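Local coordinates for probable methyltransferase (Bordetella pertussis, PDB 3KTY), which probably methylates RNA with S-adenosyl-L-methionine as methyl donor, as a member of the TrmH family of SPOUT methyltransferases, at residues Phe8-Arg12 with Leu113-Ala118. Residues are numbered along the deposited sequence; the frame is centred on the assembly and turned at random.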
loop_
_atom_site.group_PDB
_atom_site.type_symbol
_atom_site.label_atom_id
_atom_site.label_comp_id
_atom_site.label_asym_id
_atom_site.label_seq_id
_atom_site.Cartn_x
_atom_site.Cartn_y
_atom_site.Cartn_z
ATOM N N PHE A 8 16.868 -9.225 -1.871
ATOM C CA PHE A 8 16.062 -8.108 -2.288
ATOM C C PHE A 8 16.627 -7.395 -3.523
ATOM O O PHE A 8 15.876 -6.762 -4.263
ATOM C CB PHE A 8 15.913 -7.117 -1.138
ATOM C CG PHE A 8 14.826 -7.484 -0.175
ATOM C CD1 PHE A 8 13.688 -6.691 -0.062
ATOM C CD2 PHE A 8 14.943 -8.623 0.627
ATOM C CE1 PHE A 8 12.676 -7.038 0.834
ATOM C CE2 PHE A 8 13.939 -8.982 1.533
ATOM C CZ PHE A 8 12.801 -8.197 1.641
ATOM N N SER A 9 17.938 -7.493 -3.749
ATOM C CA SER A 9 18.545 -6.820 -4.909
ATOM C C SER A 9 18.163 -7.515 -6.205
ATOM O O SER A 9 18.403 -6.999 -7.289
ATOM C CB SER A 9 20.055 -6.788 -4.779
ATOM O OG SER A 9 20.561 -8.110 -4.870
ATOM N N ARG A 10 17.524 -8.672 -6.084
ATOM C CA ARG A 10 17.191 -9.521 -7.233
ATOM C C ARG A 10 15.764 -9.362 -7.695
ATOM O O ARG A 10 15.268 -10.134 -8.545
ATOM C CB ARG A 10 17.482 -10.980 -6.892
ATOM C CG ARG A 10 18.968 -11.246 -6.737
ATOM C CD ARG A 10 19.139 -12.564 -6.043
ATOM N NE ARG A 10 18.585 -13.663 -6.819
ATOM C CZ ARG A 10 18.522 -14.910 -6.372
ATOM N NH1 ARG A 10 18.014 -15.871 -7.136
ATOM N NH2 ARG A 10 18.988 -15.190 -5.157
ATOM N N VAL A 11 15.110 -8.342 -7.135
ATOM C CA VAL A 11 13.790 -7.956 -7.570
ATOM C C VAL A 11 13.816 -6.594 -8.252
ATOM O O VAL A 11 14.403 -5.642 -7.728
ATOM C CB VAL A 11 12.769 -7.933 -6.355
ATOM C CG1 VAL A 11 11.452 -7.356 -6.795
ATOM C CG2 VAL A 11 12.572 -9.372 -5.765
ATOM N N ARG A 12 13.116 -6.479 -9.371
ATOM C CA ARG A 12 13.067 -5.209 -10.119
ATOM C C ARG A 12 11.682 -4.763 -10.407
ATOM O O ARG A 12 10.841 -5.594 -10.751
ATOM C CB ARG A 12 13.730 -5.382 -11.477
ATOM C CG ARG A 12 15.173 -5.288 -11.336
ATOM C CD ARG A 12 15.773 -6.442 -11.971
ATOM N NE ARG A 12 16.331 -6.010 -13.212
ATOM C CZ ARG A 12 17.618 -6.056 -13.500
ATOM N NH1 ARG A 12 18.507 -6.532 -12.643
ATOM N NH2 ARG A 12 17.992 -5.615 -14.659
ATOM N N LEU A 113 13.376 -17.183 -6.499
ATOM C CA LEU A 113 14.645 -16.683 -5.990
ATOM C C LEU A 113 15.398 -17.689 -5.135
ATOM O O LEU A 113 16.636 -17.638 -5.031
ATOM C CB LEU A 113 14.452 -15.381 -5.230
ATOM C CG LEU A 113 13.879 -14.269 -6.114
ATOM C CD1 LEU A 113 13.818 -12.978 -5.340
ATOM C CD2 LEU A 113 14.717 -14.102 -7.386
ATOM N N ASP A 114 14.652 -18.605 -4.526
ATOM C CA ASP A 114 15.259 -19.613 -3.691
ATOM C C ASP A 114 15.741 -20.769 -4.537
ATOM O O ASP A 114 16.727 -21.401 -4.189
ATOM C CB ASP A 114 14.274 -20.125 -2.636
ATOM C CG ASP A 114 14.210 -19.234 -1.404
ATOM O OD1 ASP A 114 15.039 -18.308 -1.266
ATOM O OD2 ASP A 114 13.316 -19.466 -0.573
ATOM N N ASP A 115 15.044 -21.056 -5.636
ATOM C CA ASP A 115 15.367 -22.224 -6.465
ATOM C C ASP A 115 16.434 -21.974 -7.549
ATOM O O ASP A 115 16.938 -22.921 -8.118
ATOM C CB ASP A 115 14.104 -22.810 -7.109
ATOM C CG ASP A 115 13.181 -23.471 -6.098
ATOM O OD1 ASP A 115 13.606 -23.659 -4.940
ATOM O OD2 ASP A 115 12.027 -23.805 -6.459
ATOM N N THR A 116 16.754 -20.718 -7.843
ATOM C CA THR A 116 17.776 -20.389 -8.839
ATOM C C THR A 116 18.907 -19.598 -8.194
ATOM O O THR A 116 18.694 -18.795 -7.288
ATOM C CB THR A 116 17.241 -19.530 -10.025
ATOM O OG1 THR A 116 16.738 -18.294 -9.516
ATOM C CG2 THR A 116 16.137 -20.226 -10.787
ATOM N N GLU A 117 20.118 -19.826 -8.679
ATOM C CA GLU A 117 21.278 -19.104 -8.185
ATOM C C GLU A 117 21.134 -17.614 -8.452
ATOM O O GLU A 117 21.240 -16.777 -7.555
ATOM C CB GLU A 117 22.539 -19.636 -8.868
ATOM C CG GLU A 117 23.796 -19.313 -8.106
ATOM C CD GLU A 117 23.619 -19.535 -6.611
ATOM O OE1 GLU A 117 22.947 -20.521 -6.224
ATOM O OE2 GLU A 117 24.147 -18.715 -5.828
ATOM N N ALA A 118 20.859 -17.284 -9.705
ATOM C CA ALA A 118 20.842 -15.889 -10.118
ATOM C C ALA A 118 19.570 -15.510 -10.886
ATOM O O ALA A 118 19.612 -14.698 -11.805
ATOM C CB ALA A 118 22.106 -15.567 -10.933
#
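Arg10 NH1 is gripped by two backbone carbonyls, Leu113 O in the last turn of helix 102-115 and Thr116 O just beyond it. The firmer bond runs from Arg10 NH1 to Thr116 O at 3.0 Å, with NH1 standing 45° above that carbonyl's plane; the weak one joins Arg10 NH1 to Leu113 O at 3.1 Å. Thr116 is already extended, and the guanidinium charge lies at the carbonyl end of the helix, where the helix dipole would probably favour it. The flat group is sandwiched: CB of Leu113 lies 4.0 Å above one face of the Arg10 guanidinium, near its rim, and Glu117 O lies over the opposite face. Arg10 is bent at chi3 (62°), and its side chain runs past that of Leu113 in the opposite direction, bringing Leu113 CD2 to 3.7 Å from Arg10 NH1. Arg10 NE is hydrogen-bonded to Gly119 O, which would help hold the group's rotation. In the guanidinium plane, at its edge, sits Thr116 OG1, itself bonded to His112 O. Beside the guanidinium contact, Val11 CG2 meets Leu113 CD1 at 3.8 Å, the side chains crossing at about a right angle. Val11 also packs on Leu168 and Leu172 of helix 157-172. In this N-terminal SpoU-family methyltransferase part of a longer protein, Arg10, just ahead of strand 11-16, thus ties that strand's beginning to the loop leading from helix 102-115 into the neighbouring parallel strand 121-125.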